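Arginine decarboxylase, A207R protein (Paramecium bursaria Chlorella virus 1, PDB 2NVA) decarboxylates arginine to agmatine with the help of pyridoxal 5'-phosphate, as a two-chain enzyme whose cofactor domain is a TIM barrel. Local coordinates at residues 89-94 against 111-117; 70-75 against 98-102; 118-122 against 162-168. All coordinates share one frame. Residue numbers count along the deposited sequence, not the author numbering.

All three contacts lie in the TIM-barrel domain, joining consecutive βα units on one flank. Contact 1 is fully buried at the C-terminal ends of strands 87-89 and 109-112, beside the ligand, and is mostly polar: a lysine-glutamate salt bridge, hydroxyl bonds and a water. Contacts 2 and 3 belong to the outer helical layer and are only partly buried; each combines an apolar interior with hydrogen bonds from polar side chains. Contacts 1 and 3 share helix 115-124, linked where Lys120 NZ approaches Lys94 O at 2.6 Å, a probable hydrogen bond. Phe89 of contact 1 packs against contact 2. The second subunit meets contacts 1 and 2, and in contact 3 reaches Lys120.

Contact 1 of 3, residues 89-94 against 111-117; sequences FAHTMK and TFDSSFE
Two neighbouring strands of the TIM barrel, 87-89 and 109-112, meet here at their C-terminal ends, where such barrels carry their active sites. The 89-94 segment leaves its strand through an inverse gamma turn centred on Ala90, whose side chain lies about 4 Å from the bound agmatine-cofactor adduct. The 111-117 segment finishes its strand at Phe112 and enters a helix at Ser115, with Ser114 as N-cap: its OG accepts from Glu117 N at 3.2 Å. The nearest CA atoms are those of Thr92 and Phe112, 4.2 Å apart, and of Met93 and Glu117, 6.8 Å apart.

A weak bond from Thr111 N to Phe89 O (3.3 Å) joins the backbones. A water links Ala90 O (2.9 Å, weak) with Thr111 OG1 (3.0 Å). Thr92 OG1, chi1 p, donates a hydrogen bond to Asp113 OD2 at 2.9 Å; that oxygen also accepts from Gly150 N, while OD1 makes a salt bridge to Arg272 of the second subunit. Met93 N is held by His91 ND1 at 3.1 Å, and His91 NE2 bonds to Cys322 O of the second subunit.

Lys94 is the hub. With chi1 m, chi2 t, chi3 m and chi4 m its chain folds back so that NZ reaches three oxygens: His91 O (2.7 Å), Thr111 O (2.7 Å) and Glu117 OE1 (2.8 Å, a salt bridge). Glu117 (chi1 t, chi2 p) offers OE2 to Lys120 NZ. Glu117 OE1 also accepts a hydrogen bond from Lys94 N at 2.8 Å.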
loop_
_atom_site.group_PDB
_atom_site.type_symbol
_atom_site.label_atom_id
_atom_site.label_comp_id
_atom_site.label_asym_id
_atom_site.label_seq_id
_atom_site.Cartn_x
_atom_site.Cartn_y
_atom_site.Cartn_z
ATOM N N PHE A 89 3.379 -16.046 18.854
ATOM C CA PHE A 89 2.302 -15.346 18.171
ATOM C C PHE A 89 2.274 -13.939 18.765
ATOM O O PHE A 89 1.475 -13.649 19.673
ATOM C CB PHE A 89 0.982 -16.085 18.413
ATOM C CG PHE A 89 -0.098 -15.811 17.385
ATOM C CD1 PHE A 89 -0.084 -14.658 16.587
ATOM C CD2 PHE A 89 -1.174 -16.693 17.273
ATOM C CE1 PHE A 89 -1.120 -14.412 15.677
ATOM C CE2 PHE A 89 -2.203 -16.467 16.372
ATOM C CZ PHE A 89 -2.190 -15.330 15.568
ATOM N N ALA A 90 3.164 -13.074 18.270
ATOM C CA ALA A 90 3.430 -11.792 18.944
ATOM C C ALA A 90 2.539 -10.658 18.419
ATOM O O ALA A 90 3.031 -9.607 17.998
ATOM C CB ALA A 90 4.919 -11.422 18.828
ATOM N N HIS A 91 1.228 -10.872 18.452
ATOM C CA HIS A 91 0.272 -9.849 18.044
ATOM C C HIS A 91 -0.781 -9.856 19.147
ATOM O O HIS A 91 -1.379 -10.895 19.428
ATOM C CB HIS A 91 -0.195 -10.076 16.616
ATOM C CG HIS A 91 -1.051 -8.974 16.073
ATOM N ND1 HIS A 91 -1.911 -8.242 16.862
ATOM C CD2 HIS A 91 -1.177 -8.479 14.819
ATOM C CE1 HIS A 91 -2.531 -7.343 16.118
ATOM N NE2 HIS A 91 -2.104 -7.467 14.874
ATOM N N THR A 92 -1.017 -8.713 19.760
ATOM C CA THR A 92 -1.907 -8.685 20.932
ATOM C C THR A 92 -3.376 -8.839 20.578
ATOM O O THR A 92 -4.211 -9.020 21.476
ATOM C CB THR A 92 -1.726 -7.399 21.791
ATOM O OG1 THR A 92 -2.101 -6.254 21.013
ATOM C CG2 THR A 92 -0.265 -7.255 22.261
ATOM N N MET A 93 -3.698 -8.776 19.282
ATOM C CA MET A 93 -5.094 -8.906 18.825
ATOM C C MET A 93 -5.195 -9.989 17.750
ATOM O O MET A 93 -4.845 -9.765 16.588
ATOM C CB MET A 93 -5.614 -7.564 18.299
ATOM C CG MET A 93 -5.727 -6.501 19.375
ATOM S SD MET A 93 -7.125 -6.852 20.464
ATOM C CE MET A 93 -6.991 -5.513 21.658
ATOM N N LYS A 94 -5.675 -11.162 18.158
ATOM C CA LYS A 94 -5.649 -12.360 17.319
ATOM C C LYS A 94 -7.082 -12.827 17.103
ATOM O O LYS A 94 -7.862 -12.865 18.058
ATOM C CB LYS A 94 -4.857 -13.465 18.035
ATOM C CG LYS A 94 -3.374 -13.128 18.298
ATOM C CD LYS A 94 -2.744 -14.015 19.394
ATOM C CE LYS A 94 -3.218 -13.627 20.818
ATOM N NZ LYS A 94 -3.057 -12.152 21.113
ATOM N N THR A 111 1.073 -12.906 22.876
ATOM C CA THR A 111 1.020 -11.658 23.634
ATOM C C THR A 111 -0.427 -11.181 23.818
ATOM O O THR A 111 -1.336 -11.627 23.109
ATOM C CB THR A 111 1.853 -10.529 22.961
ATOM O OG1 THR A 111 1.405 -10.346 21.615
ATOM C CG2 THR A 111 3.353 -10.890 22.946
ATOM N N PHE A 112 -0.630 -10.301 24.803
ATOM C CA PHE A 112 -1.930 -9.648 25.010
ATOM C C PHE A 112 -1.731 -8.291 25.663
ATOM O O PHE A 112 -0.672 -8.021 26.252
ATOM C CB PHE A 112 -2.868 -10.506 25.877
ATOM C CG PHE A 112 -2.478 -10.554 27.329
ATOM C CD1 PHE A 112 -3.187 -9.828 28.285
ATOM C CD2 PHE A 112 -1.394 -11.328 27.741
ATOM C CE1 PHE A 112 -2.831 -9.864 29.636
ATOM C CE2 PHE A 112 -1.024 -11.363 29.092
ATOM C CZ PHE A 112 -1.748 -10.634 30.039
ATOM N N ASP A 113 -2.755 -7.449 25.552
ATOM C CA ASP A 113 -2.775 -6.157 26.234
ATOM C C ASP A 113 -4.191 -5.727 26.645
ATOM O O ASP A 113 -4.408 -4.566 26.988
ATOM C CB ASP A 113 -2.084 -5.066 25.394
ATOM C CG ASP A 113 -2.778 -4.809 24.032
ATOM O OD1 ASP A 113 -3.992 -5.116 23.874
ATOM O OD2 ASP A 113 -2.083 -4.291 23.124
ATOM N N SER A 114 -5.135 -6.672 26.611
ATOM C CA SER A 114 -6.533 -6.381 26.940
ATOM C C SER A 114 -7.230 -7.540 27.648
ATOM O O SER A 114 -6.849 -8.705 27.490
ATOM C CB SER A 114 -7.317 -6.040 25.663
ATOM O OG SER A 114 -7.401 -7.161 24.795
ATOM N N SER A 115 -8.261 -7.209 28.420
ATOM C CA SER A 115 -9.050 -8.235 29.118
ATOM C C SER A 115 -9.839 -9.084 28.112
ATOM O O SER A 115 -9.970 -10.289 28.293
ATOM C CB SER A 115 -9.976 -7.592 30.159
ATOM O OG SER A 115 -10.967 -6.777 29.547
ATOM N N PHE A 116 -10.339 -8.458 27.046
ATOM C CA PHE A 116 -11.101 -9.191 26.026
ATOM C C PHE A 116 -10.267 -10.229 25.288
ATOM O O PHE A 116 -10.785 -11.273 24.863
ATOM C CB PHE A 116 -11.761 -8.233 25.042
ATOM C CG PHE A 116 -12.914 -7.498 25.638
ATOM C CD1 PHE A 116 -14.153 -8.123 25.787
ATOM C CD2 PHE A 116 -12.753 -6.197 26.101
ATOM C CE1 PHE A 116 -15.213 -7.462 26.352
ATOM C CE2 PHE A 116 -13.824 -5.511 26.671
ATOM C CZ PHE A 116 -15.059 -6.154 26.806
ATOM N N GLU A 117 -8.980 -9.940 25.140
ATOM C CA GLU A 117 -8.063 -10.922 24.550
ATOM C C GLU A 117 -7.888 -12.139 25.478
ATOM O O GLU A 117 -7.789 -13.288 25.007
ATOM C CB GLU A 117 -6.716 -10.283 24.253
ATOM C CG GLU A 117 -5.886 -11.055 23.237
ATOM C CD GLU A 117 -6.406 -10.952 21.798
ATOM O OE1 GLU A 117 -5.844 -11.643 20.920
ATOM O OE2 GLU A 117 -7.378 -10.180 21.539
HETATM O O HOH W 1 2.930 -8.065 20.500
#

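Contact 2 of 3, residues 70-75 against 98-102; sequences SSSEIK and DLIFA
Helices 71-75 and 98-102 run nearly parallel, their axes 25° apart and 10.3 Å at closest approach; Ser71 and Asp98 have the nearest CA atoms, at 5.3 Å. Ser70 is the N-cap of the first helix: its OG accepts weakly from Glu73 N at 3.4 Å and also bonds to Asn362 O of the second subunit. Asp98 (chi1 m) points its carboxylate at the start of that helix, OD2 accepting from Ser71 N at 3.1 Å and OD1 from Ser71 OG at 2.7 Å, with Ser71 chi1 p. One turn on, Phe101, chi1 t, lies between the helices. Ile74 CG2 is 3.6 Å from Phe101 CE2, and Lys75 CE sits 4.1 Å from the Phe101 ring centroid, over one face, as a CH-pi contact. Deeper in, Ile74 CD1 approaches Ala102 CB at 4.4 Å, beside Phe89 of strand 87-89. Such near-parallel packing of successive outer helices over the barrel strands is typical of the TIM-barrel fold.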
loop_
_atom_site.group_PDB
_atom_site.type_symbol
_atom_site.label_atom_id
_atom_site.label_comp_id
_atom_site.label_asym_id
_atom_site.label_seq_id
_atom_site.Cartn_x
_atom_site.Cartn_y
_atom_site.Cartn_z
ATOM N N SER A 70 0.066 -13.549 12.304
ATOM C CA SER A 70 -1.208 -14.066 11.812
ATOM C C SER A 70 -1.098 -15.563 11.537
ATOM O O SER A 70 0.014 -16.116 11.534
ATOM C CB SER A 70 -1.597 -13.330 10.522
ATOM O OG SER A 70 -0.605 -13.511 9.518
ATOM N N SER A 71 -2.231 -16.208 11.274
ATOM C CA SER A 71 -2.223 -17.623 10.885
ATOM C C SER A 71 -1.485 -17.855 9.567
ATOM O O SER A 71 -0.822 -18.869 9.397
ATOM C CB SER A 71 -3.648 -18.175 10.789
ATOM O OG SER A 71 -4.404 -17.458 9.824
ATOM N N SER A 72 -1.595 -16.909 8.635
ATOM C CA SER A 72 -0.872 -17.009 7.357
ATOM C C SER A 72 0.650 -17.072 7.548
ATOM O O SER A 72 1.328 -17.848 6.884
ATOM C CB SER A 72 -1.236 -15.851 6.431
ATOM O OG SER A 72 -0.476 -15.927 5.226
ATOM N N GLU A 73 1.176 -16.259 8.467
ATOM C CA GLU A 73 2.613 -16.271 8.754
ATOM C C GLU A 73 3.035 -17.539 9.493
ATOM O O GLU A 73 4.111 -18.080 9.241
ATOM C CB GLU A 73 3.017 -15.023 9.546
ATOM C CG GLU A 73 2.878 -13.757 8.714
ATOM C CD GLU A 73 3.501 -12.522 9.359
ATOM O OE1 GLU A 73 3.681 -11.524 8.628
ATOM O OE2 GLU A 73 3.815 -12.548 10.575
ATOM N N ILE A 74 2.185 -18.005 10.403
ATOM C CA ILE A 74 2.423 -19.284 11.075
ATOM C C ILE A 74 2.563 -20.398 10.019
ATOM O O ILE A 74 3.529 -21.170 10.034
ATOM C CB ILE A 74 1.301 -19.611 12.097
ATOM C CG1 ILE A 74 1.387 -18.659 13.296
ATOM C CG2 ILE A 74 1.412 -21.060 12.586
ATOM C CD1 ILE A 74 0.110 -18.630 14.167
ATOM N N LYS A 75 1.599 -20.463 9.099
ATOM C CA LYS A 75 1.632 -21.457 8.007
ATOM C C LYS A 75 2.929 -21.390 7.193
ATOM O O LYS A 75 3.506 -22.434 6.860
ATOM C CB LYS A 75 0.433 -21.250 7.070
ATOM C CG LYS A 75 -0.901 -21.607 7.699
ATOM C CD LYS A 75 -2.077 -21.270 6.763
ATOM C CE LYS A 75 -3.401 -21.357 7.556
ATOM N NZ LYS A 75 -4.585 -21.385 6.627
ATOM N N ASP A 98 -7.793 -17.805 14.261
ATOM C CA ASP A 98 -6.331 -17.887 14.279
ATOM C C ASP A 98 -5.831 -18.517 15.581
ATOM O O ASP A 98 -4.819 -19.227 15.587
ATOM C CB ASP A 98 -5.678 -16.500 14.055
ATOM C CG ASP A 98 -5.634 -16.099 12.582
ATOM O OD1 ASP A 98 -6.243 -16.816 11.748
ATOM O OD2 ASP A 98 -4.980 -15.073 12.249
ATOM N N LEU A 99 -6.547 -18.255 16.677
ATOM C CA LEU A 99 -6.205 -18.842 17.974
ATOM C C LEU A 99 -6.433 -20.346 17.987
ATOM O O LEU A 99 -5.608 -21.098 18.497
ATOM C CB LEU A 99 -7.001 -18.173 19.106
ATOM C CG LEU A 99 -6.402 -16.828 19.549
ATOM C CD1 LEU A 99 -7.320 -16.130 20.551
ATOM C CD2 LEU A 99 -4.985 -16.977 20.126
ATOM N N ILE A 100 -7.560 -20.772 17.423
ATOM C CA ILE A 100 -7.886 -22.202 17.301
ATOM C C ILE A 100 -6.832 -22.901 16.446
ATOM O O ILE A 100 -6.369 -23.988 16.803
ATOM C CB ILE A 100 -9.296 -22.420 16.719
ATOM C CG1 ILE A 100 -10.347 -21.839 17.677
ATOM C CG2 ILE A 100 -9.565 -23.914 16.464
ATOM C CD1 ILE A 100 -11.717 -21.634 17.039
ATOM N N PHE A 101 -6.457 -22.266 15.336
ATOM C CA PHE A 101 -5.397 -22.769 14.464
ATOM C C PHE A 101 -4.048 -22.868 15.199
ATOM O O PHE A 101 -3.373 -23.905 15.121
ATOM C CB PHE A 101 -5.272 -21.885 13.213
ATOM C CG PHE A 101 -4.156 -22.299 12.286
ATOM C CD1 PHE A 101 -4.305 -23.403 11.441
ATOM C CD2 PHE A 101 -2.957 -21.586 12.255
ATOM C CE1 PHE A 101 -3.270 -23.798 10.584
ATOM C CE2 PHE A 101 -1.920 -21.965 11.409
ATOM C CZ PHE A 101 -2.078 -23.074 10.566
ATOM N N ALA A 102 -3.663 -21.802 15.908
ATOM C CA ALA A 102 -2.429 -21.809 16.698
ATOM C C ALA A 102 -2.414 -22.946 17.721
ATOM O O ALA A 102 -1.410 -23.652 17.861
ATOM C CB ALA A 102 -2.240 -20.468 17.403
#

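Contact 3 of 3, residues 118-122 against 162-168; sequences LDKIH and YAKQLDI
This contact belongs to the outer helical layer of the TIM barrel, away from the active site, where helix 115-124 packs against the end of helix 156-165 and the turn leading to strand 170-174. Segment 118-122 is helical throughout. The other segment is helical to Gln165 and ends in a Schellman motif, with Asp167 in the positive-phi position (60°/36°), Ile168 N bonded to Ala163 O at 2.9 Å and Asp167 N to Lys164 O at 3.0 Å. Nearest CA pairs are Leu118 with Ala163 and His122 with Leu166, both 6.4 Å.

Leu118 (chi1 m, chi2 t) fills the interior: its CD1 lies 3.7 Å from Tyr162 CD2 and 3.9 Å from Ala163 CB, and its CD2 4.1 Å from Ile168 CG2. Ile121 CG2 meets Ile168 CD1 at 3.7 Å, both residues also touching Met130 of strand 129-133. Polar bonds border this patch. Tyr162 OH donates to Asp119 OD1 at 2.6 Å; His122 ND1, chi1 t, donates to Leu166 O at 3.0 Å, while Leu166 CD2 sits over the His122 ring, 4.1 Å from its centroid. Such apolar seams seal the outer helices of a (βα)8 barrel onto each other and the strands.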
loop_
_atom_site.group_PDB
_atom_site.type_symbol
_atom_site.label_atom_id
_atom_site.label_comp_id
_atom_site.label_asym_id
_atom_site.label_seq_id
_atom_site.Cartn_x
_atom_site.Cartn_y
_atom_site.Cartn_z
ATOM N N LEU A 118 -7.841 -11.880 26.788
ATOM C CA LEU A 118 -7.771 -12.966 27.786
ATOM C C LEU A 118 -9.022 -13.837 27.756
ATOM O O LEU A 118 -8.933 -15.059 27.877
ATOM C CB LEU A 118 -7.535 -12.415 29.200
ATOM C CG LEU A 118 -6.153 -11.809 29.467
ATOM C CD1 LEU A 118 -6.122 -11.111 30.813
ATOM C CD2 LEU A 118 -5.025 -12.855 29.384
ATOM N N ASP A 119 -10.180 -13.207 27.565
ATOM C CA ASP A 119 -11.438 -13.949 27.392
ATOM C C ASP A 119 -11.331 -14.919 26.216
ATOM O O ASP A 119 -11.714 -16.081 26.334
ATOM C CB ASP A 119 -12.612 -13.004 27.132
ATOM C CG ASP A 119 -12.994 -12.196 28.346
ATOM O OD1 ASP A 119 -12.705 -12.641 29.473
ATOM O OD2 ASP A 119 -13.579 -11.103 28.166
ATOM N N LYS A 120 -10.806 -14.431 25.090
ATOM C CA LYS A 120 -10.634 -15.253 23.890
ATOM C C LYS A 120 -9.718 -16.432 24.175
ATOM O O LYS A 120 -10.017 -17.561 23.779
ATOM C CB LYS A 120 -10.059 -14.425 22.736
ATOM C CG LYS A 120 -11.104 -13.671 21.938
ATOM C CD LYS A 120 -10.491 -13.076 20.671
ATOM C CE LYS A 120 -9.828 -11.760 20.947
ATOM N NZ LYS A 120 -9.097 -11.243 19.751
ATOM N N ILE A 121 -8.607 -16.156 24.852
ATOM C CA ILE A 121 -7.630 -17.194 25.219
ATOM C C ILE A 121 -8.286 -18.263 26.085
ATOM O O ILE A 121 -8.163 -19.457 25.811
ATOM C CB ILE A 121 -6.396 -16.581 25.937
ATOM C CG1 ILE A 121 -5.616 -15.660 24.985
ATOM C CG2 ILE A 121 -5.487 -17.676 26.577
ATOM C CD1 ILE A 121 -4.893 -16.374 23.826
ATOM N N HIS A 122 -8.991 -17.814 27.119
ATOM C CA HIS A 122 -9.684 -18.715 28.034
ATOM C C HIS A 122 -10.600 -19.676 27.278
ATOM O O HIS A 122 -10.593 -20.888 27.536
ATOM C CB HIS A 122 -10.484 -17.921 29.066
ATOM C CG HIS A 122 -11.195 -18.789 30.057
ATOM N ND1 HIS A 122 -10.537 -19.442 31.076
ATOM C CD2 HIS A 122 -12.498 -19.139 30.163
ATOM C CE1 HIS A 122 -11.408 -20.154 31.775
ATOM N NE2 HIS A 122 -12.607 -19.982 31.243
ATOM N N TYR A 162 -6.690 -10.534 36.181
ATOM C CA TYR A 162 -7.707 -11.122 35.322
ATOM C C TYR A 162 -7.205 -12.412 34.683
ATOM O O TYR A 162 -7.953 -13.394 34.584
ATOM C CB TYR A 162 -8.162 -10.119 34.262
ATOM C CG TYR A 162 -9.479 -10.483 33.606
ATOM C CD1 TYR A 162 -10.680 -10.457 34.323
ATOM C CD2 TYR A 162 -9.522 -10.857 32.270
ATOM C CE1 TYR A 162 -11.888 -10.802 33.712
ATOM C CE2 TYR A 162 -10.711 -11.179 31.645
ATOM C CZ TYR A 162 -11.884 -11.139 32.357
ATOM O OH TYR A 162 -13.058 -11.479 31.737
ATOM N N ALA A 163 -5.950 -12.412 34.248
ATOM C CA ALA A 163 -5.356 -13.628 33.720
ATOM C C ALA A 163 -5.348 -14.728 34.788
ATOM O O ALA A 163 -5.745 -15.850 34.513
ATOM C CB ALA A 163 -3.957 -13.353 33.200
ATOM N N LYS A 164 -4.916 -14.392 36.004
ATOM C CA LYS A 164 -4.881 -15.354 37.128
ATOM C C LYS A 164 -6.270 -15.951 37.378
ATOM O O LYS A 164 -6.428 -17.168 37.530
ATOM C CB LYS A 164 -4.357 -14.663 38.407
ATOM C CG LYS A 164 -4.032 -15.615 39.574
ATOM C CD LYS A 164 -2.685 -16.327 39.362
ATOM C CE LYS A 164 -2.505 -17.460 40.367
ATOM N NZ LYS A 164 -1.254 -18.222 40.081
ATOM N N GLN A 165 -7.276 -15.072 37.397
ATOM C CA GLN A 165 -8.658 -15.478 37.631
ATOM C C GLN A 165 -9.153 -16.482 36.583
ATOM O O GLN A 165 -9.929 -17.385 36.908
ATOM C CB GLN A 165 -9.572 -14.256 37.654
ATOM C CG GLN A 165 -11.033 -14.620 37.551
ATOM C CD GLN A 165 -11.966 -13.448 37.681
ATOM O OE1 GLN A 165 -13.188 -13.643 37.741
ATOM N NE2 GLN A 165 -11.423 -12.226 37.742
ATOM N N LEU A 166 -8.710 -16.309 35.335
ATOM C CA LEU A 166 -9.089 -17.204 34.235
ATOM C C LEU A 166 -8.147 -18.403 34.055
ATOM O O LEU A 166 -8.252 -19.124 33.060
ATOM C CB LEU A 166 -9.216 -16.425 32.917
ATOM C CG LEU A 166 -10.322 -15.371 32.792
ATOM C CD1 LEU A 166 -10.238 -14.696 31.423
ATOM C CD2 LEU A 166 -11.704 -15.970 33.019
ATOM N N ASP A 167 -7.255 -18.620 35.023
ATOM C CA ASP A 167 -6.323 -19.743 34.980
ATOM C C ASP A 167 -5.432 -19.677 33.740
ATOM O O ASP A 167 -5.085 -20.714 33.155
ATOM C CB ASP A 167 -7.073 -21.081 35.047
ATOM C CG ASP A 167 -7.631 -21.354 36.427
ATOM O OD1 ASP A 167 -7.039 -20.870 37.431
ATOM O OD2 ASP A 167 -8.642 -22.088 36.539
ATOM N N ILE A 168 -5.081 -18.449 33.362
ATOM C CA ILE A 168 -4.169 -18.171 32.239
ATOM C C ILE A 168 -2.758 -17.942 32.766
ATOM O O ILE A 168 -2.550 -17.108 33.651
ATOM C CB ILE A 168 -4.620 -16.926 31.416
ATOM C CG1 ILE A 168 -5.996 -17.115 30.753
ATOM C CG2 ILE A 168 -3.563 -16.577 30.340
ATOM C CD1 ILE A 168 -6.190 -18.498 30.129
#